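Local coordinates for HutD family protein (Pseudomonas aeruginosa, PDB 1YLL) that is of unknown biochemical function but belongs to the HutD family of the cupin clan and may be linked to histidine utilisation, at residues Y61-S66 with D110-Y115. Numbering follows the deposited sequence.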
ATOM      1  N   TYR D  61      20.452 -14.190 -29.867  1.00 17.08           N
ATOM      2  CA  TYR D  61      19.612 -13.990 -28.690  1.00 15.77           C
ATOM      3  C   TYR D  61      19.203 -15.265 -27.993  1.00 13.86           C
ATOM      4  O   TYR D  61      19.131 -16.331 -28.614  1.00 16.95           O
ATOM      5  CB  TYR D  61      18.307 -13.289 -29.071  1.00 17.56           C
ATOM      6  CG  TYR D  61      18.442 -11.867 -29.527  1.00 16.55           C
ATOM      7  CD1 TYR D  61      18.528 -11.559 -30.886  1.00 16.67           C
ATOM      8  CD2 TYR D  61      18.445 -10.822 -28.610  1.00 16.75           C
ATOM      9  CE1 TYR D  61      18.604 -10.223 -31.320  1.00 18.36           C
ATOM     10  CE2 TYR D  61      18.516  -9.488 -29.017  1.00 16.38           C
ATOM     11  CZ  TYR D  61      18.586  -9.184 -30.375  1.00 18.26           C
ATOM     12  OH  TYR D  61      18.563  -7.873 -30.793  1.00 19.16           O
ATOM     13  N   GLN D  62      18.951 -15.142 -26.682  1.00 13.10           N
ATOM     14  CA  GLN D  62      18.432 -16.243 -25.857  1.00 13.09           C
ATOM     15  C   GLN D  62      16.912 -16.007 -25.821  1.00 11.40           C
ATOM     16  O   GLN D  62      16.461 -14.889 -25.710  1.00 12.06           O
ATOM     17  CB  GLN D  62      18.957 -16.138 -24.423  1.00 13.75           C
ATOM     18  CG  GLN D  62      18.304 -17.118 -23.459  1.00 14.61           C
ATOM     19  CD  GLN D  62      18.621 -18.543 -23.828  1.00 18.63           C
ATOM     20  OE1 GLN D  62      17.731 -19.385 -24.009  1.00 15.70           O
ATOM     21  NE2 GLN D  62      19.899 -18.830 -23.925  1.00 15.49           N
ATOM     22  N   ARG D  63      16.148 -17.071 -25.916  1.00 11.81           N
ATOM     23  CA  ARG D  63      14.691 -16.937 -25.879  1.00 11.56           C
ATOM     24  C   ARG D  63      14.116 -17.777 -24.759  1.00 11.16           C
ATOM     25  O   ARG D  63      14.626 -18.848 -24.420  1.00 10.42           O
ATOM     26  CB  ARG D  63      14.074 -17.408 -27.211  1.00 12.46           C
ATOM     27  CG  ARG D  63      14.512 -16.611 -28.450  1.00 11.07           C
ATOM     28  CD  ARG D  63      13.614 -16.922 -29.663  1.00 13.12           C
ATOM     29  NE  ARG D  63      12.202 -16.628 -29.378  1.00 14.63           N
ATOM     30  CZ  ARG D  63      11.236 -16.654 -30.295  1.00 19.83           C
ATOM     31  NH1 ARG D  63      11.525 -16.962 -31.551  1.00 18.64           N
ATOM     32  NH2 ARG D  63       9.973 -16.360 -29.964  1.00 18.96           N
ATOM     33  N   ILE D  64      13.033 -17.271 -24.168  1.00 11.22           N
ATOM     34  CA  ILE D  64      12.296 -18.062 -23.176  1.00 12.92           C
ATOM     35  C   ILE D  64      10.841 -17.838 -23.607  1.00 11.63           C
ATOM     36  O   ILE D  64      10.366 -16.699 -23.657  1.00 13.14           O
ATOM     37  CB  ILE D  64      12.464 -17.570 -21.747  1.00 12.59           C
ATOM     38  CG1 ILE D  64      13.954 -17.497 -21.378  1.00 13.87           C
ATOM     39  CG2 ILE D  64      11.754 -18.544 -20.797  1.00 13.88           C
ATOM     40  CD1 ILE D  64      14.171 -17.221 -19.864  1.00 13.99           C
ATOM     41  N   ILE D  65      10.128 -18.923 -23.901  1.00 11.34           N
ATOM     42  CA  ILE D  65       8.749 -18.789 -24.348  1.00 11.84           C
ATOM     43  C   ILE D  65       7.835 -19.555 -23.404  1.00 11.64           C
ATOM     44  O   ILE D  65       8.236 -20.560 -22.825  1.00 12.21           O
ATOM     45  CB  ILE D  65       8.613 -19.385 -25.779  1.00 11.72           C
ATOM     46  CG1 ILE D  65       7.230 -19.106 -26.347  1.00 15.62           C
ATOM     47  CG2 ILE D  65       8.915 -20.885 -25.749  1.00 15.01           C
ATOM     48  CD1 ILE D  65       7.248 -19.124 -27.846  1.00 17.37           C
ATOM     49  N   SER D  66       6.621 -19.042 -23.238  1.00 11.55           N
ATOM     50  CA  SER D  66       5.617 -19.688 -22.404  1.00 11.03           C
ATOM     51  C   SER D  66       4.251 -19.647 -23.094  1.00 11.69           C
ATOM     52  O   SER D  66       3.864 -18.624 -23.612  1.00 12.98           O
ATOM     53  CB  SER D  66       5.433 -18.970 -21.052  1.00 11.78           C
ATOM     54  OG  SER D  66       6.595 -18.947 -20.254  1.00 15.67           O
ATOM     55  N   ASP D 110       1.180 -16.921 -26.856  1.00 15.71           N
ATOM     56  CA  ASP D 110       2.316 -17.174 -26.002  1.00 15.22           C
ATOM     57  C   ASP D 110       2.897 -15.862 -25.496  1.00 16.63           C
ATOM     58  O   ASP D 110       2.497 -14.779 -25.927  1.00 18.29           O
ATOM     59  CB  ASP D 110       3.404 -17.995 -26.718  1.00 19.70           C
ATOM     60  CG  ASP D 110       3.919 -17.350 -27.978  1.00 24.56           C
ATOM     61  OD1 ASP D 110       4.020 -16.095 -28.062  1.00 28.78           O
ATOM     62  OD2 ASP D 110       4.258 -18.127 -28.898  1.00 31.10           O
ATOM     63  N   PHE D 111       3.793 -15.995 -24.530  1.00 12.29           N
ATOM     64  CA  PHE D 111       4.464 -14.873 -23.894  1.00 13.45           C
ATOM     65  C   PHE D 111       5.953 -15.144 -24.158  1.00 10.74           C
ATOM     66  O   PHE D 111       6.447 -16.241 -23.865  1.00 10.76           O
ATOM     67  CB  PHE D 111       4.117 -14.943 -22.411  1.00 14.37           C
ATOM     68  CG  PHE D 111       4.804 -13.926 -21.570  1.00 14.83           C
ATOM     69  CD1 PHE D 111       4.496 -12.558 -21.704  1.00 17.24           C
ATOM     70  CD2 PHE D 111       5.732 -14.315 -20.623  1.00 15.28           C
ATOM     71  CE1 PHE D 111       5.123 -11.616 -20.901  1.00 18.73           C
ATOM     72  CE2 PHE D 111       6.360 -13.364 -19.808  1.00 15.79           C
ATOM     73  CZ  PHE D 111       6.056 -12.023 -19.954  1.00 15.17           C
ATOM     74  N   ASN D 112       6.657 -14.138 -24.686  1.00  9.49           N
ATOM     75  CA  ASN D 112       8.042 -14.336 -25.104  1.00 11.54           C
ATOM     76  C   ASN D 112       8.998 -13.344 -24.522  1.00 12.27           C
ATOM     77  O   ASN D 112       8.720 -12.166 -24.589  1.00 12.76           O
ATOM     78  CB  ASN D 112       8.144 -14.129 -26.626  1.00 15.98           C
ATOM     79  CG  ASN D 112       7.757 -15.349 -27.432  1.00 22.22           C
ATOM     80  OD1 ASN D 112       8.470 -16.349 -27.438  1.00 25.39           O
ATOM     81  ND2 ASN D 112       6.630 -15.264 -28.129  1.00 27.00           N
ATOM     82  N   LEU D 113      10.138 -13.819 -23.998  1.00 10.55           N
ATOM     83  CA  LEU D 113      11.202 -12.904 -23.559  1.00 10.94           C
ATOM     84  C   LEU D 113      12.336 -13.225 -24.538  1.00 11.20           C
ATOM     85  O   LEU D 113      12.636 -14.382 -24.728  1.00 10.79           O
ATOM     86  CB  LEU D 113      11.725 -13.284 -22.163  1.00 11.95           C
ATOM     87  CG  LEU D 113      12.527 -12.310 -21.270  1.00 22.39           C
ATOM     88  CD1 LEU D 113      13.616 -13.033 -20.542  1.00 17.12           C
ATOM     89  CD2 LEU D 113      13.032 -11.094 -21.995  1.00 18.74           C
ATOM     90  N   ILE D 114      12.914 -12.215 -25.182  1.00 10.66           N
ATOM     91  CA  ILE D 114      14.064 -12.451 -26.058  1.00  9.76           C
ATOM     92  C   ILE D 114      15.111 -11.464 -25.559  1.00 11.05           C
ATOM     93  O   ILE D 114      14.809 -10.285 -25.441  1.00 13.13           O
ATOM     94  CB  ILE D 114      13.693 -12.152 -27.520  1.00 12.11           C
ATOM     95  CG1 ILE D 114      12.509 -13.048 -27.921  1.00 12.85           C
ATOM     96  CG2 ILE D 114      14.918 -12.361 -28.472  1.00 14.35           C
ATOM     97  CD1 ILE D 114      12.036 -12.842 -29.343  1.00 17.11           C
ATOM     98  N   TYR D 115      16.326 -11.940 -25.281  1.00 11.32           N
ATOM     99  CA  TYR D 115      17.341 -11.016 -24.800  1.00 10.36           C
ATOM    100  C   TYR D 115      18.744 -11.437 -25.224  1.00 11.93           C
ATOM    101  O   TYR D 115      18.994 -12.599 -25.549  1.00 12.65           O
ATOM    102  CB  TYR D 115      17.278 -10.883 -23.276  1.00 12.95           C
ATOM    103  CG  TYR D 115      17.745 -12.087 -22.507  1.00 12.71           C
ATOM    104  CD1 TYR D 115      19.041 -12.169 -21.987  1.00  9.34           C
ATOM    105  CD2 TYR D 115      16.895 -13.170 -22.298  1.00 11.93           C
ATOM    106  CE1 TYR D 115      19.468 -13.292 -21.273  1.00 12.39           C
ATOM    107  CE2 TYR D 115      17.308 -14.302 -21.583  1.00 14.69           C
ATOM    108  CZ  TYR D 115      18.601 -14.360 -21.071  1.00 13.06           C
ATOM    109  OH  TYR D 115      19.004 -15.488 -20.406  1.00 14.91           O
TER
HETATM  110  O   HOH W   1      11.068 -16.071 -26.862  1.00 17.45           O
HETATM  111  O   HOH W   2       8.147 -16.756 -21.520  1.00 12.79           O
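R63 runs alongside I114, whose CD1 lies over one face of the guanidinium, toward its rim. The chain of R63 bends at chi3 (58°), and this turns NH2 toward the amide of N112. R63 NH2 donates to N112 OD1 at 2.9 Å, and that oxygen lies near the guanidinium plane. On the amide side the donor stands well above the carbonyl plane, so the bond misses the lone-pair directions. A water at the guanidinium edge accepts from R63 NE at 2.8 Å. The same water lies within hydrogen-bonding distance of N112 OD1 and L113 O. The side chain of I65 runs alongside N112, and I65 CD1 comes 3.1 Å from N112 OD1, a tight approach. I65 CD1 also meets D110 OD2. The strands are antiparallel neighbours in a six-stranded sheet, consistent with a cupin-type beta-barrel. Strand 91-94 flanks 62-66 and strand 42-49 flanks 110-115, while L177 of a second subunit packs on Q62, I64 and Y115. Hydrogen-bonded pairs Q62-Y115, I64-L113 and S66-F111 alternate with non-hydrogen-bonded pairs R63-I114 and I65-N112. The L113 N to I64 O bond is nearly straight (175°). The other face carries Q62, I64, S66, F111, L113 and Y115. Here Y115 has CG between its backbone N and carbonyl carbon (chi1 71°), which swings the ring beneath Q62. Q62 CB sits over that ring, 4.0 Å from its centroid, in a CH-pi contact. I64 CD1 and L113 CD1 touch more loosely at 4.3 Å. A second water joins S66 OG to F111 O, while S66 OG is also hydrogen-bonded to W126 NE1. At the other end, Y61 CB rests 3.6 Å from I114 CG2, and Y61 OH is hydrogen-bonded to F40 O.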